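Putative N-acetylneuraminate lyase ([Ruminococcus] gnavus ATCC 29149, PDB 6RB7) is a member of the dihydrodipicolinate synthetase family, with a (beta/alpha)8-barrel fold and an assembly of four chains. Local coordinates at residues F45-D50 / S81-Y86; V75-S80 / I94-V99. All blocks are in the same frame, centred on the assembly; numbering follows the deposited sequence.

Contact 1: F45-D50 / S81-Y86; sequences FYACYD and SGECIY
The ring of Tyr49 meets Glu83 at its edge: OE1 lies near the ring plane and takes a hydrogen bond of 2.7 Å from Tyr49 OH. Ring and carboxylate are turned 58° against each other, and the hydroxyl reaches OE1 from above the carboxylate plane, 59° out of it. Ala47 CB packs over the same face of the carboxylate, 3.6 Å from Glu83 CD, and touches Gly82 O as well. Because the acid sits at that edge of the tyrosine ring, Tyr49 CE2 also lies near Glu83 OE1, at 3.3 Å. Tyr46 likewise uses an edge, with CD1 3.9 Å from Ser81 O; its hydroxyl is bound by Gly242 O. Glu83 gets there through an extended chain whose CG stands anti to the carbonyl carbon (chi1 -59°), carrying the acid across to the 45-50 loop. One water bridges the loops, accepting from Ala47 N at 2.9 Å and donating to Ser81 O and Glu83 OE2. Farther along, the backbones pack closely, with Gly82 CA 3.2 Å from Phe45 O. These two loops follow strands 41-43 and 74-77, the first two of the barrel, and so join neighbouring beta-alpha connections at the C-terminal ends of the strands. Lys292 of helix 287-299 forms a salt bridge with Glu83 OE2 and also binds Ala47 O, while Arg307 N donates to OE1. With a hydroxyl, a water, an amide and an ammonium group all directed at it, the buried carboxylate has partners for both oxygens, which holds it in place and ties the two loops to helix 287-299 and Arg307.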
# COMPACT_ATOMS: atom_id res chain seq x y z
N PHE A 45 26.90 -3.58 -11.68
CA PHE A 45 27.91 -4.65 -11.68
C PHE A 45 27.38 -5.83 -10.89
O PHE A 45 26.90 -5.67 -9.75
CB PHE A 45 29.18 -4.10 -11.06
CG PHE A 45 30.42 -4.92 -11.34
CD1 PHE A 45 31.13 -4.70 -12.51
CD2 PHE A 45 30.87 -5.86 -10.44
CE1 PHE A 45 32.26 -5.45 -12.77
CE2 PHE A 45 32.00 -6.61 -10.70
CZ PHE A 45 32.70 -6.40 -11.88
N TYR A 46 27.44 -7.03 -11.45
CA TYR A 46 26.92 -8.24 -10.77
C TYR A 46 27.93 -8.78 -9.75
O TYR A 46 29.15 -8.53 -9.83
CB TYR A 46 26.57 -9.32 -11.79
CG TYR A 46 25.63 -8.84 -12.86
CD1 TYR A 46 24.45 -8.20 -12.52
CD2 TYR A 46 25.94 -8.93 -14.21
CE1 TYR A 46 23.58 -7.73 -13.49
CE2 TYR A 46 25.07 -8.49 -15.19
CZ TYR A 46 23.89 -7.86 -14.83
OH TYR A 46 23.01 -7.42 -15.80
N ALA A 47 27.39 -9.53 -8.79
CA ALA A 47 28.21 -10.34 -7.86
C ALA A 47 28.88 -11.46 -8.63
O ALA A 47 28.19 -12.23 -9.29
CB ALA A 47 27.40 -10.86 -6.70
N CYS A 48 30.20 -11.56 -8.53
CA CYS A 48 31.00 -12.59 -9.23
C CYS A 48 31.57 -13.54 -8.18
O CYS A 48 32.45 -13.10 -7.38
CB CYS A 48 32.12 -11.95 -10.02
SG CYS A 48 31.54 -10.82 -11.31
N TYR A 49 31.11 -14.79 -8.19
CA TYR A 49 31.50 -15.78 -7.19
C TYR A 49 32.28 -16.92 -7.84
O TYR A 49 32.16 -17.18 -9.02
CB TYR A 49 30.31 -16.36 -6.46
CG TYR A 49 29.38 -15.35 -5.82
CD1 TYR A 49 29.75 -14.63 -4.71
CD2 TYR A 49 28.08 -15.23 -6.29
CE1 TYR A 49 28.87 -13.75 -4.09
CE2 TYR A 49 27.19 -14.35 -5.69
CZ TYR A 49 27.58 -13.65 -4.57
OH TYR A 49 26.73 -12.74 -3.97
N ASP A 50 33.11 -17.53 -6.99
CA ASP A 50 33.79 -18.79 -7.36
C ASP A 50 32.83 -19.96 -7.10
O ASP A 50 31.68 -19.76 -6.72
CB ASP A 50 35.13 -18.88 -6.62
CG ASP A 50 35.06 -19.08 -5.11
OD1 ASP A 50 33.95 -19.47 -4.59
OD2 ASP A 50 36.09 -18.78 -4.44
N SER A 81 21.60 -5.00 -7.15
CA SER A 81 21.77 -5.89 -8.33
C SER A 81 23.10 -6.63 -8.22
O SER A 81 23.24 -7.66 -8.87
CB SER A 81 21.66 -5.08 -9.63
OG SER A 81 20.38 -4.50 -9.77
N GLY A 82 24.06 -6.08 -7.47
CA GLY A 82 25.32 -6.74 -7.12
C GLY A 82 25.24 -7.54 -5.84
O GLY A 82 26.28 -7.90 -5.26
N GLU A 83 24.04 -7.80 -5.34
CA GLU A 83 23.78 -8.66 -4.16
C GLU A 83 24.37 -8.06 -2.89
O GLU A 83 24.71 -8.80 -1.98
CB GLU A 83 24.25 -10.09 -4.44
CG GLU A 83 23.54 -10.69 -5.63
CD GLU A 83 24.03 -12.06 -6.07
OE1 GLU A 83 24.29 -12.89 -5.20
OE2 GLU A 83 24.07 -12.31 -7.30
N CYS A 84 24.42 -6.74 -2.79
CA CYS A 84 25.10 -6.09 -1.64
C CYS A 84 24.41 -6.46 -0.33
O CYS A 84 25.12 -6.59 0.69
CB CYS A 84 25.20 -4.58 -1.76
SG CYS A 84 23.64 -3.68 -1.75
N ILE A 85 23.10 -6.63 -0.34
CA ILE A 85 22.31 -7.00 0.86
C ILE A 85 22.94 -8.25 1.47
O ILE A 85 22.89 -8.44 2.66
CB ILE A 85 20.83 -7.23 0.42
CG1 ILE A 85 20.24 -5.92 -0.11
CG2 ILE A 85 19.98 -7.80 1.56
CD1 ILE A 85 20.15 -4.85 0.93
N TYR A 86 23.48 -9.14 0.64
CA TYR A 86 23.91 -10.49 1.01
C TYR A 86 25.43 -10.59 1.21
O TYR A 86 25.94 -11.71 1.41
CB TYR A 86 23.44 -11.50 -0.03
CG TYR A 86 21.97 -11.38 -0.33
CD1 TYR A 86 21.03 -11.52 0.69
CD2 TYR A 86 21.51 -11.01 -1.58
CE1 TYR A 86 19.68 -11.34 0.46
CE2 TYR A 86 20.16 -10.89 -1.83
CZ TYR A 86 19.24 -11.03 -0.81
OH TYR A 86 17.90 -10.82 -1.05
O HOH W 1 24.53 -10.14 -9.01

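Contact 2: V75-S80 / I94-V99; sequences VYVNGS and IVLENV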
# COMPACT_ATOMS: atom_id res chain seq x y z
N VAL A 75 30.37 1.83 -14.32
CA VAL A 75 29.75 0.70 -13.60
C VAL A 75 29.30 1.17 -12.21
O VAL A 75 29.96 2.07 -11.58
CB VAL A 75 30.64 -0.54 -13.48
CG1 VAL A 75 30.78 -1.23 -14.81
CG2 VAL A 75 32.00 -0.22 -12.88
N TYR A 76 28.19 0.61 -11.76
CA TYR A 76 27.58 0.88 -10.45
C TYR A 76 27.82 -0.37 -9.63
O TYR A 76 27.23 -1.41 -9.88
CB TYR A 76 26.10 1.22 -10.63
CG TYR A 76 25.34 1.33 -9.33
CD1 TYR A 76 25.51 2.42 -8.51
CD2 TYR A 76 24.39 0.40 -8.98
CE1 TYR A 76 24.80 2.55 -7.32
CE2 TYR A 76 23.69 0.50 -7.79
CZ TYR A 76 23.91 1.57 -6.96
OH TYR A 76 23.21 1.66 -5.80
N VAL A 77 28.77 -0.27 -8.68
CA VAL A 77 29.34 -1.47 -8.02
C VAL A 77 28.73 -1.68 -6.63
O VAL A 77 28.59 -0.70 -5.87
CB VAL A 77 30.85 -1.30 -7.95
CG1 VAL A 77 31.49 -2.53 -7.32
CG2 VAL A 77 31.45 -1.00 -9.31
N ASN A 78 28.43 -2.93 -6.29
CA ASN A 78 27.94 -3.33 -4.96
C ASN A 78 26.59 -2.65 -4.68
O ASN A 78 26.31 -2.38 -3.51
CB ASN A 78 28.97 -3.05 -3.85
CG ASN A 78 30.18 -3.94 -3.94
OD1 ASN A 78 30.06 -5.11 -4.30
ND2 ASN A 78 31.35 -3.37 -3.66
N GLY A 79 25.76 -2.50 -5.70
CA GLY A 79 24.34 -2.20 -5.51
C GLY A 79 23.54 -3.44 -5.13
O GLY A 79 24.12 -4.54 -4.98
N SER A 80 22.23 -3.33 -5.00
CA SER A 80 21.41 -4.52 -4.73
C SER A 80 21.44 -5.49 -5.91
O SER A 80 21.40 -6.67 -5.68
CB SER A 80 20.00 -4.19 -4.28
OG SER A 80 19.34 -3.46 -5.25
N ILE A 94 36.63 -6.48 -1.56
CA ILE A 94 37.29 -7.33 -2.57
C ILE A 94 36.71 -7.03 -3.96
O ILE A 94 37.47 -6.86 -4.92
CB ILE A 94 37.21 -8.80 -2.18
CG1 ILE A 94 38.05 -9.03 -0.91
CG2 ILE A 94 37.66 -9.68 -3.35
CD1 ILE A 94 37.83 -10.34 -0.27
N VAL A 95 35.38 -6.89 -4.07
CA VAL A 95 34.80 -6.58 -5.38
C VAL A 95 35.39 -5.26 -5.90
O VAL A 95 35.85 -5.20 -7.05
CB VAL A 95 33.26 -6.51 -5.31
CG1 VAL A 95 32.69 -5.94 -6.58
CG2 VAL A 95 32.67 -7.88 -4.99
N LEU A 96 35.34 -4.20 -5.09
CA LEU A 96 35.71 -2.87 -5.60
C LEU A 96 37.23 -2.84 -5.92
O LEU A 96 37.59 -2.25 -6.93
CB LEU A 96 35.31 -1.78 -4.62
CG LEU A 96 35.59 -0.37 -5.10
CD1 LEU A 96 34.75 -0.04 -6.36
CD2 LEU A 96 35.28 0.61 -3.99
N GLU A 97 38.04 -3.47 -5.09
CA GLU A 97 39.49 -3.53 -5.36
C GLU A 97 39.74 -4.16 -6.73
O GLU A 97 40.59 -3.64 -7.46
CB GLU A 97 40.18 -4.31 -4.25
CG GLU A 97 40.26 -3.52 -2.98
CD GLU A 97 40.66 -4.31 -1.74
OE1 GLU A 97 40.94 -5.52 -1.86
OE2 GLU A 97 40.64 -3.73 -0.64
N ASN A 98 39.05 -5.24 -7.06
CA ASN A 98 39.26 -5.96 -8.33
C ASN A 98 38.67 -5.19 -9.51
O ASN A 98 39.26 -5.24 -10.58
CB ASN A 98 38.81 -7.40 -8.19
CG ASN A 98 39.84 -8.19 -7.39
OD1 ASN A 98 40.90 -8.51 -7.94
ND2 ASN A 98 39.56 -8.45 -6.12
N VAL A 99 37.60 -4.44 -9.33
CA VAL A 99 37.15 -3.52 -10.40
C VAL A 99 38.23 -2.49 -10.69
O VAL A 99 38.60 -2.26 -11.86
CB VAL A 99 35.81 -2.84 -10.01
CG1 VAL A 99 35.49 -1.72 -11.01
CG2 VAL A 99 34.71 -3.89 -9.92
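CG1 of Val95 meets Val77 CG1 and, together with CB, Asn78 OD1. It lies 3.7 Å from Val77 CG1, and Val95 CG1 and CB are each 3.6 Å from Asn78 OD1; the helix side chain lies alongside the other two, pointing the opposite way. Both valines hold CG1 anti to the backbone N (chi1 -178° in Val77), which turns these methyls into the gap between strand and helix. Val77 CG1 is shared further: Leu96 CD1 approaches it to 4.2 Å and Val99 CG2 to 4.4 Å, so three helix side chains gather round a single strand methyl. One turn along the helix from Val95, Val99 also meets Val75, with 4.2 Å between Val75 CG2 and Val99 CG1. The amide of Asn78 lies against the aliphatic part of Val95, and its ND2 makes a weak hydrogen bond to Arg92 O in the preceding turn of the helix. This is the strand-to-helix half of a beta-alpha-beta unit, strand 74-77, helix 89-103 and strand 108-112, within the (beta/alpha)8 barrel. The strand and helix segments run nearly antiparallel, at 154°, with 10.3 Å between their axes, and valines supply most of the filling. Leu96 reaches on to Val109 and Ala111 of strand 108-112, whereas Val75 touches Phe67 and Val99 touches Thr64, both on helix 57-70. On the flank of the helix, Asn98 ND2 donates to Ile94 O at 2.9 Å, from above the carbonyl plane and on the opposite face from Asn98 N, which binds the same oxygen. Asn98 OD1 accepts from Gln61 of helix 57-70 and from Lys101, linking the amide to the neighbouring helix.

Both contacts are buried, with centres 8 Å apart. Contact 2 packs strand 74-77 against helix 89-103, while contact 1 joins the loops that follow strands 41-43 and 74-77, the second leading into helix 89-103. Their chemistry differs with place. Contact 2, in the layer between barrel and helices, is mainly aliphatic, with one asparagine amide at its edge; contact 1, among the loops after the strands, is built on a carboxylate, a tyrosine hydroxyl and a water. The segments alternate along the chain and touch directly. Phe45 N probably bonds to Tyr76 O, as does Cys84 N to Gly79 O, and Phe45 packs on Val99, so that the Phe45 ring enters the apolar layer.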